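Local structure of putative ABC transporter (Thermobispora bispora, 4PE6) at residues A[23-28]-A[58-63]; A[94-99]-A[114-119]; A[147-152]-A[178-183]; A[195-200]-A[220-225]. The protein probably serves as the solute-binding component of an ABC transporter, with a likely carbohydrate-type ligand, and here holds a trihydroxybutanoic acid. One frame throughout, in Å; residues are numbered along the deposited sequence.

Contact 1: residues A[23-28]-A[58-63]; sequences LSNGFI and VVNAPG
Asn60 overlaps the side chain of Ile28, the two crossing obliquely, and lies beside Asn25 where two parallel strands end. With chi1 at -62° its CG stands anti to the carbonyl carbon, and the flat amide carbon comes within 3.8 Å of Ile28 CB, while CB of Asn60 meets Ile28 CG2. From the same amide, OD1 accepts a hydrogen bond from Asn25 ND2 at 2.8 Å. The two amide planes stand 86° apart: OD1 lies in the plane of the Asn25 amide, whereas Asn25 ND2 sits above the carbonyl plane of Asn60. Asn25 is turned with CG anti to its backbone N (chi1 172°), and its ND2 also reaches back to Phe27 O at 2.9 Å; its OD1 is held by Arg33, a residue of the ligand pocket. Strands 20-25 and 55-60 with helix 31-49 form a right-handed beta-alpha-beta unit of the periplasmic binding protein fold, and strand 55-60 is the outermost of the sheet on this side. The pairing is parallel, with nearly straight bonds from Val59 N to Leu23 O (2.8 Å), Asn25 N to Val59 O (2.9 Å) and Ala61 N to Asn25 O. Past Asn25 and Asn60 both chains leave the sheet. Phe27, whose side chain lies about 5 Å from the bound trihydroxybutanoic acid, has Gly63 O at its ring edge, in plane and 3.4 Å from CD1. A water accepts from Ile28 N and is hydrogen-bonded to Ala61 O at 2.7 Å, bridging the two loops.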
loop_
_atom_site.group_PDB
_atom_site.type_symbol
_atom_site.label_atom_id
_atom_site.label_comp_id
_atom_site.label_asym_id
_atom_site.label_seq_id
_atom_site.Cartn_x
_atom_site.Cartn_y
_atom_site.Cartn_z
ATOM N N LEU A 23 -10.394 8.952 -10.295
ATOM C CA LEU A 23 -9.809 8.190 -9.179
ATOM C C LEU A 23 -10.204 8.830 -7.851
ATOM O O LEU A 23 -9.956 10.032 -7.608
ATOM C CB LEU A 23 -8.291 8.095 -9.303
ATOM C CG LEU A 23 -7.567 7.155 -8.330
ATOM C CD1 LEU A 23 -6.223 6.716 -8.916
ATOM C CD2 LEU A 23 -7.357 7.765 -6.957
ATOM N N SER A 24 -10.806 8.029 -6.987
ATOM C CA SER A 24 -11.189 8.472 -5.646
ATOM C C SER A 24 -10.339 7.715 -4.627
ATOM O O SER A 24 -10.344 6.476 -4.585
ATOM C CB SER A 24 -12.670 8.199 -5.381
ATOM O OG SER A 24 -12.972 8.345 -4.010
ATOM N N ASN A 25 -9.593 8.471 -3.838
ATOM C CA ASN A 25 -8.663 7.890 -2.866
ATOM C C ASN A 25 -9.067 8.219 -1.452
ATOM O O ASN A 25 -9.196 9.409 -1.096
ATOM C CB ASN A 25 -7.265 8.407 -3.151
ATOM C CG ASN A 25 -6.273 8.022 -2.075
ATOM O OD1 ASN A 25 -6.306 6.911 -1.556
ATOM N ND2 ASN A 25 -5.388 8.926 -1.736
ATOM N N GLY A 26 -9.250 7.173 -0.638
ATOM C CA GLY A 26 -9.740 7.299 0.727
ATOM C C GLY A 26 -8.777 7.860 1.778
ATOM O O GLY A 26 -9.213 8.263 2.823
ATOM N N PHE A 27 -7.478 7.913 1.499
ATOM C CA PHE A 27 -6.515 8.403 2.467
ATOM C C PHE A 27 -5.275 8.843 1.741
ATOM O O PHE A 27 -4.752 8.097 0.927
ATOM C CB PHE A 27 -6.140 7.324 3.506
ATOM C CG PHE A 27 -5.153 7.805 4.543
ATOM C CD1 PHE A 27 -5.486 8.860 5.399
ATOM C CD2 PHE A 27 -3.902 7.231 4.669
ATOM C CE1 PHE A 27 -4.586 9.312 6.350
ATOM C CE2 PHE A 27 -3.000 7.685 5.627
ATOM C CZ PHE A 27 -3.348 8.731 6.465
ATOM N N ILE A 28 -4.830 10.072 2.011
ATOM C CA ILE A 28 -3.667 10.639 1.339
ATOM C C ILE A 28 -2.526 10.993 2.310
ATOM O O ILE A 28 -1.436 11.424 1.878
ATOM C CB ILE A 28 -4.082 11.856 0.468
ATOM C CG1 ILE A 28 -2.932 12.320 -0.439
ATOM C CG2 ILE A 28 -4.601 12.999 1.330
ATOM C CD1 ILE A 28 -2.340 11.219 -1.295
ATOM N N VAL A 58 -8.202 13.180 -10.061
ATOM C CA VAL A 58 -7.931 12.606 -8.753
ATOM C C VAL A 58 -8.625 13.385 -7.639
ATOM O O VAL A 58 -8.502 14.617 -7.535
ATOM C CB VAL A 58 -6.417 12.596 -8.476
ATOM C CG1 VAL A 58 -6.126 12.202 -7.029
ATOM C CG2 VAL A 58 -5.737 11.646 -9.440
ATOM N N VAL A 59 -9.343 12.672 -6.785
ATOM C CA VAL A 59 -9.880 13.306 -5.598
ATOM C C VAL A 59 -9.499 12.523 -4.355
ATOM O O VAL A 59 -9.731 11.315 -4.296
ATOM C CB VAL A 59 -11.392 13.483 -5.702
ATOM C CG1 VAL A 59 -11.920 14.126 -4.436
ATOM C CG2 VAL A 59 -11.736 14.350 -6.924
ATOM N N ASN A 60 -8.893 13.213 -3.387
ATOM C CA ASN A 60 -8.484 12.597 -2.117
ATOM C C ASN A 60 -9.416 13.017 -0.996
ATOM O O ASN A 60 -9.699 14.210 -0.821
ATOM C CB ASN A 60 -7.063 13.024 -1.716
ATOM C CG ASN A 60 -6.008 12.602 -2.725
ATOM O OD1 ASN A 60 -5.848 11.414 -3.041
ATOM N ND2 ASN A 60 -5.247 13.590 -3.220
ATOM N N ALA A 61 -9.872 12.045 -0.212
ATOM C CA ALA A 61 -10.607 12.351 1.017
ATOM C C ALA A 61 -9.609 12.766 2.130
ATOM O O ALA A 61 -8.651 12.058 2.384
ATOM C CB ALA A 61 -11.435 11.147 1.448
ATOM N N PRO A 62 -9.808 13.940 2.768
ATOM C CA PRO A 62 -8.875 14.327 3.828
ATOM C C PRO A 62 -9.167 13.616 5.149
ATOM O O PRO A 62 -10.185 12.952 5.283
ATOM C CB PRO A 62 -9.110 15.840 3.970
ATOM C CG PRO A 62 -10.519 16.028 3.546
ATOM C CD PRO A 62 -10.753 15.025 2.454
ATOM N N GLY A 63 -8.282 13.757 6.118
ATOM C CA GLY A 63 -8.548 13.210 7.444
ATOM C C GLY A 63 -8.096 11.778 7.574
ATOM O O GLY A 63 -7.493 11.234 6.664
HETATM O O HOH W 1 -12.313 10.764 -3.103
HETATM O O HOH W 2 -9.510 10.283 4.763
HETATM O O HOH W 3 -6.508 11.645 3.907
#

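Contact 2: residues A[94-99]-A[114-119]; sequences ALQPVI and SAIDAP
Gln96 of helix 96-104 reaches across to the loop that joins strands 108-112 and 122-126 in the periplasmic binding protein fold. From CB the chain bends at chi2 (70°), which brings CG to 3.4 Å from Asp117 O and near Ala118. CD lies 3.6 Å from the same Asp117 O. At the tip the two amide atoms have different neighbours: OE1 comes to 3.7 Å from Ile116 CD1, and NE2 lies 3.2 Å from Asp117 O and donates a hydrogen bond to Pro92 O, just before the helix. The Gln96 and Ile116 side chains run alongside, pointing opposite ways. The chain folds through an inverse gamma turn at Asp117, which brings Ile116 and Ala118 together on the side facing the helix. One turn further along the helix, Ile99 points toward this pair, its N bonded to Leu95 O. Its CG2, anti to the backbone N, rests on Ala118 CB at 3.9 Å. Ile99 also packs on Val109 and Val111 of strand 108-112, so it touches both the loop and the sheet. Ile116, with CG1 in the crowded position between N and carbonyl carbon, meets Ile99 tip to tip, CD1 to CD1 at 3.8 Å.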
loop_
_atom_site.group_PDB
_atom_site.type_symbol
_atom_site.label_atom_id
_atom_site.label_comp_id
_atom_site.label_asym_id
_atom_site.label_seq_id
_atom_site.Cartn_x
_atom_site.Cartn_y
_atom_site.Cartn_z
ATOM N N ALA A 94 -18.652 1.011 3.783
ATOM C CA ALA A 94 -19.398 2.266 3.627
ATOM C C ALA A 94 -19.597 2.739 2.171
ATOM O O ALA A 94 -20.499 3.543 1.905
ATOM C CB ALA A 94 -18.738 3.370 4.457
ATOM N N LEU A 95 -18.778 2.254 1.234
ATOM C CA LEU A 95 -18.851 2.697 -0.162
ATOM C C LEU A 95 -19.742 1.826 -1.059
ATOM O O LEU A 95 -19.964 2.151 -2.231
ATOM C CB LEU A 95 -17.452 2.761 -0.784
ATOM C CG LEU A 95 -16.668 4.043 -0.524
ATOM C CD1 LEU A 95 -16.186 4.103 0.921
ATOM C CD2 LEU A 95 -15.487 4.088 -1.491
ATOM N N GLN A 96 -20.251 0.729 -0.517
ATOM C CA GLN A 96 -20.984 -0.234 -1.330
ATOM C C GLN A 96 -22.161 0.416 -2.083
ATOM O O GLN A 96 -22.309 0.198 -3.278
ATOM C CB GLN A 96 -21.444 -1.440 -0.501
ATOM C CG GLN A 96 -20.612 -2.706 -0.663
ATOM C CD GLN A 96 -19.218 -2.615 -0.053
ATOM O OE1 GLN A 96 -18.501 -1.651 -0.258
ATOM N NE2 GLN A 96 -18.821 -3.639 0.665
ATOM N N PRO A 97 -22.991 1.219 -1.390
ATOM C CA PRO A 97 -24.126 1.816 -2.112
ATOM C C PRO A 97 -23.689 2.751 -3.248
ATOM O O PRO A 97 -24.234 2.683 -4.336
ATOM C CB PRO A 97 -24.883 2.567 -1.010
ATOM C CG PRO A 97 -24.586 1.770 0.233
ATOM C CD PRO A 97 -23.148 1.347 0.069
ATOM N N VAL A 98 -22.690 3.594 -3.021
ATOM C CA VAL A 98 -22.303 4.528 -4.070
ATOM C C VAL A 98 -21.590 3.803 -5.197
ATOM O O VAL A 98 -21.672 4.230 -6.345
ATOM C CB VAL A 98 -21.489 5.734 -3.554
ATOM C CG1 VAL A 98 -20.053 5.357 -3.237
ATOM C CG2 VAL A 98 -21.534 6.867 -4.573
ATOM N N ILE A 99 -20.920 2.698 -4.878
ATOM C CA ILE A 99 -20.297 1.874 -5.917
ATOM C C ILE A 99 -21.398 1.317 -6.800
ATOM O O ILE A 99 -21.301 1.361 -8.022
ATOM C CB ILE A 99 -19.365 0.790 -5.329
ATOM C CG1 ILE A 99 -18.069 1.448 -4.820
ATOM C CG2 ILE A 99 -19.044 -0.282 -6.356
ATOM C CD1 ILE A 99 -17.171 0.520 -4.015
ATOM N N SER A 114 -7.317 -2.945 -2.259
ATOM C CA SER A 114 -8.308 -3.397 -1.297
ATOM C C SER A 114 -9.136 -4.501 -1.945
ATOM O O SER A 114 -9.213 -4.591 -3.176
ATOM C CB SER A 114 -9.252 -2.283 -0.876
ATOM O OG SER A 114 -8.681 -1.491 0.167
ATOM N N ALA A 115 -9.763 -5.299 -1.093
ATOM C CA ALA A 115 -10.740 -6.302 -1.505
ATOM C C ALA A 115 -12.006 -6.053 -0.703
ATOM O O ALA A 115 -11.985 -6.136 0.523
ATOM C CB ALA A 115 -10.216 -7.682 -1.194
ATOM N N ILE A 116 -13.102 -5.758 -1.369
ATOM C CA ILE A 116 -14.365 -5.554 -0.673
ATOM C C ILE A 116 -15.467 -6.263 -1.421
ATOM O O ILE A 116 -15.318 -6.602 -2.588
ATOM C CB ILE A 116 -14.736 -4.056 -0.524
ATOM C CG1 ILE A 116 -14.972 -3.391 -1.888
ATOM C CG2 ILE A 116 -13.645 -3.317 0.223
ATOM C CD1 ILE A 116 -15.155 -1.884 -1.803
ATOM N N ASP A 117 -16.582 -6.458 -0.734
ATOM C CA ASP A 117 -17.711 -7.161 -1.276
ATOM C C ASP A 117 -18.627 -6.176 -2.020
ATOM O O ASP A 117 -19.692 -5.826 -1.547
ATOM C CB ASP A 117 -18.442 -7.865 -0.120
ATOM C CG ASP A 117 -19.630 -8.640 -0.582
ATOM O OD1 ASP A 117 -19.863 -8.698 -1.809
ATOM O OD2 ASP A 117 -20.342 -9.183 0.286
ATOM N N ALA A 118 -18.169 -5.704 -3.170
ATOM C CA ALA A 118 -18.941 -4.802 -4.020
ATOM C C ALA A 118 -19.091 -5.516 -5.347
ATOM O O ALA A 118 -18.204 -5.432 -6.198
ATOM C CB ALA A 118 -18.227 -3.472 -4.177
ATOM N N PRO A 119 -20.205 -6.267 -5.511
ATOM C CA PRO A 119 -20.365 -7.233 -6.604
ATOM C C PRO A 119 -20.174 -6.695 -8.007
ATOM O O PRO A 119 -19.712 -7.417 -8.869
ATOM C CB PRO A 119 -21.821 -7.727 -6.432
ATOM C CG PRO A 119 -22.130 -7.521 -4.997
ATOM C CD PRO A 119 -21.351 -6.301 -4.577
#

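Contact 3: residues A[147-152]-A[178-183]; sequences GNVIVV and VKTVAT
Strands 147-152 and 178-183 run parallel with a 43° angle between their directions, their axes 4.6 Å apart at closest approach. Hydrogen bonds alternate along the pair: Lys179 N to Gly147 O at 2.9 Å, Val149 N to Lys179 O at 2.8 Å, Val181 N to Val149 O, then Val151 N to Ala182 O at 3.0 Å. Between the last two the register slips by one residue, for Val149 is opposite Thr180 but Val151 is opposite Thr183. Val181 is the extra residue, with helical backbone angles (-94/-14°), a beta bulge in the edge strand. The two strands and helix 159-173 form a beta-alpha-beta unit at the edge of the sheet, in the second lobe of the periplasmic binding protein fold, strand 178-185 being outermost. On the face turned to that helix, Val149 CG2 meets Val178 CG1 at 3.7 Å, the two side chains crossing at about a right angle. Val151 and Thr180 cross obliquely, methyl to methyl, CG2 to CG2, and Leu172 of the helix covers Val151, Val178 and Thr180. At the bulge the side chain of Val181 lies between Asn148 and Ile150, whose side chains are on the other face: CG1 lies 3.7 Å from Asn148 OD1, and CG2, in the crowded position between backbone N and carbonyl carbon, comes to 4.0 Å from Ile150 CG1. Asn148 keeps CG anti to its carbonyl carbon, and OD1 also lies 3.7 Å from Lys179 CB, while its ND2 donates a hydrogen bond to Thr206 O.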
loop_
_atom_site.group_PDB
_atom_site.type_symbol
_atom_site.label_atom_id
_atom_site.label_comp_id
_atom_site.label_asym_id
_atom_site.label_seq_id
_atom_site.Cartn_x
_atom_site.Cartn_y
_atom_site.Cartn_z
ATOM N N GLY A 147 11.586 -11.592 23.416
ATOM C CA GLY A 147 11.843 -10.196 23.679
ATOM C C GLY A 147 10.576 -9.383 23.633
ATOM O O GLY A 147 9.460 -9.925 23.689
ATOM N N ASN A 148 10.757 -8.065 23.549
ATOM C CA ASN A 148 9.656 -7.136 23.598
ATOM C C ASN A 148 9.469 -6.467 22.244
ATOM O O ASN A 148 10.434 -6.052 21.595
ATOM C CB ASN A 148 9.908 -6.075 24.670
ATOM C CG ASN A 148 9.970 -6.653 26.068
ATOM O OD1 ASN A 148 9.214 -7.578 26.415
ATOM N ND2 ASN A 148 10.842 -6.085 26.905
ATOM N N VAL A 149 8.223 -6.381 21.809
ATOM C CA VAL A 149 7.909 -5.727 20.550
ATOM C C VAL A 149 6.810 -4.687 20.655
ATOM O O VAL A 149 5.915 -4.766 21.535
ATOM C CB VAL A 149 7.514 -6.733 19.456
ATOM C CG1 VAL A 149 8.646 -7.699 19.193
ATOM C CG2 VAL A 149 6.238 -7.463 19.836
ATOM N N ILE A 150 6.864 -3.720 19.733
ATOM C CA ILE A 150 5.782 -2.765 19.562
ATOM C C ILE A 150 5.116 -3.056 18.215
ATOM O O ILE A 150 5.801 -3.273 17.221
ATOM C CB ILE A 150 6.293 -1.315 19.603
ATOM C CG1 ILE A 150 6.781 -0.974 21.008
ATOM C CG2 ILE A 150 5.222 -0.335 19.131
ATOM C CD1 ILE A 150 7.370 0.414 21.138
ATOM N N VAL A 151 3.789 -3.086 18.199
ATOM C CA VAL A 151 3.038 -3.177 16.955
ATOM C C VAL A 151 2.534 -1.785 16.603
ATOM O O VAL A 151 1.839 -1.150 17.402
ATOM C CB VAL A 151 1.834 -4.140 17.081
ATOM C CG1 VAL A 151 1.064 -4.254 15.761
ATOM C CG2 VAL A 151 2.299 -5.513 17.541
ATOM N N VAL A 152 2.841 -1.349 15.386
ATOM C CA VAL A 152 2.355 -0.096 14.855
ATOM C C VAL A 152 1.421 -0.408 13.710
ATOM O O VAL A 152 1.845 -0.891 12.667
ATOM C CB VAL A 152 3.494 0.792 14.324
ATOM C CG1 VAL A 152 2.919 2.087 13.796
ATOM C CG2 VAL A 152 4.572 1.040 15.385
ATOM N N VAL A 178 7.555 -13.899 22.934
ATOM C CA VAL A 178 7.528 -12.498 22.533
ATOM C C VAL A 178 6.347 -11.809 23.207
ATOM O O VAL A 178 5.246 -12.344 23.216
ATOM C CB VAL A 178 7.475 -12.360 20.998
ATOM C CG1 VAL A 178 7.244 -10.916 20.572
ATOM C CG2 VAL A 178 8.783 -12.875 20.417
ATOM N N LYS A 179 6.605 -10.633 23.780
ATOM C CA LYS A 179 5.615 -9.848 24.492
ATOM C C LYS A 179 5.391 -8.542 23.730
ATOM O O LYS A 179 6.359 -7.847 23.368
ATOM C CB LYS A 179 6.099 -9.508 25.908
ATOM C CG LYS A 179 6.415 -10.711 26.802
ATOM C CD LYS A 179 5.175 -11.577 27.006
ATOM C CE LYS A 179 5.352 -12.626 28.103
ATOM N NZ LYS A 179 5.976 -13.885 27.597
ATOM N N THR A 180 4.122 -8.223 23.477
ATOM C CA THR A 180 3.772 -6.959 22.868
ATOM C C THR A 180 3.671 -5.953 24.006
ATOM O O THR A 180 2.798 -6.077 24.856
ATOM C CB THR A 180 2.453 -7.020 22.059
ATOM O OG1 THR A 180 2.601 -7.883 20.928
ATOM C CG2 THR A 180 2.086 -5.656 21.543
ATOM N N VAL A 181 4.573 -4.983 24.041
ATOM C CA VAL A 181 4.611 -4.027 25.142
ATOM C C VAL A 181 3.819 -2.763 24.845
ATOM O O VAL A 181 3.550 -1.980 25.765
ATOM C CB VAL A 181 6.050 -3.668 25.595
ATOM C CG1 VAL A 181 6.724 -4.883 26.239
ATOM C CG2 VAL A 181 6.881 -3.104 24.449
ATOM N N ALA A 182 3.459 -2.561 23.573
ATOM C CA ALA A 182 2.546 -1.495 23.177
ATOM C C ALA A 182 2.003 -1.716 21.767
ATOM O O ALA A 182 2.692 -2.269 20.896
ATOM C CB ALA A 182 3.237 -0.137 23.267
ATOM N N THR A 183 0.749 -1.329 21.569
ATOM C CA THR A 183 0.167 -1.215 20.247
ATOM C C THR A 183 -0.273 0.230 19.992
ATOM O O THR A 183 -0.992 0.842 20.798
ATOM C CB THR A 183 -1.023 -2.165 20.082
ATOM O OG1 THR A 183 -0.622 -3.479 20.514
ATOM C CG2 THR A 183 -1.495 -2.221 18.625
#

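Contact 4: residues A[195-200]-A[220-225]; sequences KAVLGV and AQAFAT
Helices 190-200 and 216-226 lie side by side against the sheet of the second lobe, and this contact is where their flanks meet. The axes of segments 195-200 and 220-225 come within 8.4 Å and their directions differ by 36°. The backbones come nearest at the small residue Ala222, with 5.0 Å between the CA atoms of Leu198 and Ala222. Its methyl points toward helix 190-200 and is received between two residues: Val197 CG1 lies 3.9 Å from Ala222 CB, and Leu198 CB lies 4.1 Å from it. With chi1 at 168°, Val197 holds CG1 anti to the backbone N, and this one methyl also reaches Phe223 CE1 at 3.8 Å, the two side chains crossing at about a right angle. Phe223 leaves its backbone away from the other helix; CG is anti to the carbonyl carbon (chi1 -80°), and the ring turns back to pack on Val207, Ile230 and Pro231 as well. On the outer side Leu198, with CG anti to N, extends CD1 across Thr225, meeting CG2 at 4.1 Å. Side chain meets side chain here through carbon atoms, mostly methyl groups, and Val197 continues inward onto Val152 of the sheet. Such packing of neighbouring helices on one face of a largely parallel sheet is typical of the alpha/beta lobes of periplasmic binding proteins.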
loop_
_atom_site.group_PDB
_atom_site.type_symbol
_atom_site.label_atom_id
_atom_site.label_comp_id
_atom_site.label_asym_id
_atom_site.label_seq_id
_atom_site.Cartn_x
_atom_site.Cartn_y
_atom_site.Cartn_z
ATOM N N LYS A 195 5.733 9.851 16.272
ATOM C CA LYS A 195 5.068 10.520 17.389
ATOM C C LYS A 195 4.432 9.509 18.350
ATOM O O LYS A 195 4.591 9.626 19.566
ATOM C CB LYS A 195 4.000 11.482 16.877
ATOM C CG LYS A 195 3.503 12.448 17.928
ATOM C CD LYS A 195 2.182 13.102 17.519
ATOM C CE LYS A 195 1.870 14.283 18.430
ATOM N NZ LYS A 195 2.334 15.583 17.872
ATOM N N ALA A 196 3.723 8.517 17.805
ATOM C CA ALA A 196 3.043 7.530 18.643
ATOM C C ALA A 196 4.033 6.647 19.421
ATOM O O ALA A 196 3.832 6.386 20.610
ATOM C CB ALA A 196 2.111 6.666 17.808
ATOM N N VAL A 197 5.090 6.185 18.762
ATOM C CA VAL A 197 6.103 5.377 19.448
ATOM C C VAL A 197 6.827 6.204 20.520
ATOM O O VAL A 197 7.047 5.733 21.627
ATOM C CB VAL A 197 7.119 4.762 18.454
ATOM C CG1 VAL A 197 8.331 4.166 19.164
ATOM C CG2 VAL A 197 6.436 3.702 17.592
ATOM N N LEU A 198 7.214 7.427 20.170
ATOM C CA LEU A 198 7.901 8.314 21.114
ATOM C C LEU A 198 7.078 8.451 22.388
ATOM O O LEU A 198 7.623 8.474 23.503
ATOM C CB LEU A 198 8.111 9.703 20.498
ATOM C CG LEU A 198 8.775 10.741 21.392
ATOM C CD1 LEU A 198 10.195 10.298 21.706
ATOM C CD2 LEU A 198 8.738 12.128 20.746
ATOM N N GLY A 199 5.766 8.538 22.197
ATOM C CA GLY A 199 4.803 8.641 23.279
ATOM C C GLY A 199 4.877 7.521 24.293
ATOM O O GLY A 199 4.722 7.780 25.488
ATOM N N VAL A 200 5.139 6.292 23.850
ATOM C CA VAL A 200 5.129 5.146 24.772
ATOM C C VAL A 200 6.492 4.685 25.281
ATOM O O VAL A 200 6.556 3.951 26.261
ATOM C CB VAL A 200 4.391 3.919 24.176
ATOM C CG1 VAL A 200 2.971 4.285 23.780
ATOM C CG2 VAL A 200 5.157 3.317 22.995
ATOM N N ALA A 220 12.601 4.651 13.892
ATOM C CA ALA A 220 14.005 4.840 14.217
ATOM C C ALA A 220 14.273 6.239 14.825
ATOM O O ALA A 220 14.953 6.344 15.835
ATOM C CB ALA A 220 14.863 4.593 12.982
ATOM N N GLN A 221 13.713 7.296 14.241
ATOM C CA GLN A 221 13.844 8.640 14.784
ATOM C C GLN A 221 13.326 8.723 16.216
ATOM O O GLN A 221 13.926 9.402 17.031
ATOM C CB GLN A 221 13.089 9.672 13.947
ATOM C CG GLN A 221 13.609 9.953 12.546
ATOM C CD GLN A 221 12.606 10.777 11.729
ATOM O OE1 GLN A 221 11.457 10.352 11.497
ATOM N NE2 GLN A 221 13.023 11.962 11.295
ATOM N N ALA A 222 12.222 8.043 16.542
ATOM C CA ALA A 222 11.741 8.076 17.923
ATOM C C ALA A 222 12.803 7.518 18.876
ATOM O O ALA A 222 13.082 8.112 19.929
ATOM C CB ALA A 222 10.445 7.304 18.072
ATOM N N PHE A 223 13.406 6.389 18.499
ATOM C CA PHE A 223 14.419 5.752 19.351
ATOM C C PHE A 223 15.663 6.657 19.474
ATOM O O PHE A 223 16.230 6.812 20.568
ATOM C CB PHE A 223 14.758 4.338 18.848
ATOM C CG PHE A 223 13.748 3.290 19.261
ATOM C CD1 PHE A 223 12.549 3.130 18.560
ATOM C CD2 PHE A 223 13.984 2.473 20.354
ATOM C CE1 PHE A 223 11.622 2.195 18.960
ATOM C CE2 PHE A 223 13.053 1.542 20.772
ATOM C CZ PHE A 223 11.871 1.405 20.074
ATOM N N ALA A 224 16.061 7.284 18.372
ATOM C CA ALA A 224 17.170 8.244 18.406
ATOM C C ALA A 224 16.878 9.418 19.341
ATOM O O ALA A 224 17.762 9.832 20.107
ATOM C CB ALA A 224 17.494 8.752 17.007
ATOM N N THR A 225 15.645 9.925 19.314
ATOM C CA THR A 225 15.257 11.056 20.176
ATOM C C THR A 225 15.319 10.665 21.648
ATOM O O THR A 225 15.683 11.478 22.491
ATOM C CB THR A 225 13.852 11.617 19.829
ATOM O OG1 THR A 225 13.908 12.257 18.560
ATOM C CG2 THR A 225 13.403 12.665 20.833
#

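From the N terminus, contact 1 is the first to close, over helix 31-49, and ties the outermost strand of one lobe to its neighbour. Contact 2 follows in the same lobe, closing the short path through helix 96-104 and strand 108-112; its centre lies about 16 Å from that of contact 1, without touching it. The chain then crosses to the other lobe, where contact 3 closes over helix 159-173 and contact 4 over strand 209-211. All four run in series, none enclosing or crossing another. Contacts 3 and 4 do touch, Val152, Ile150 and Ala182 packing against Val197 and Val200, so helix 190-200 joins the strand pair of contact 3 to the second helix of contact 4.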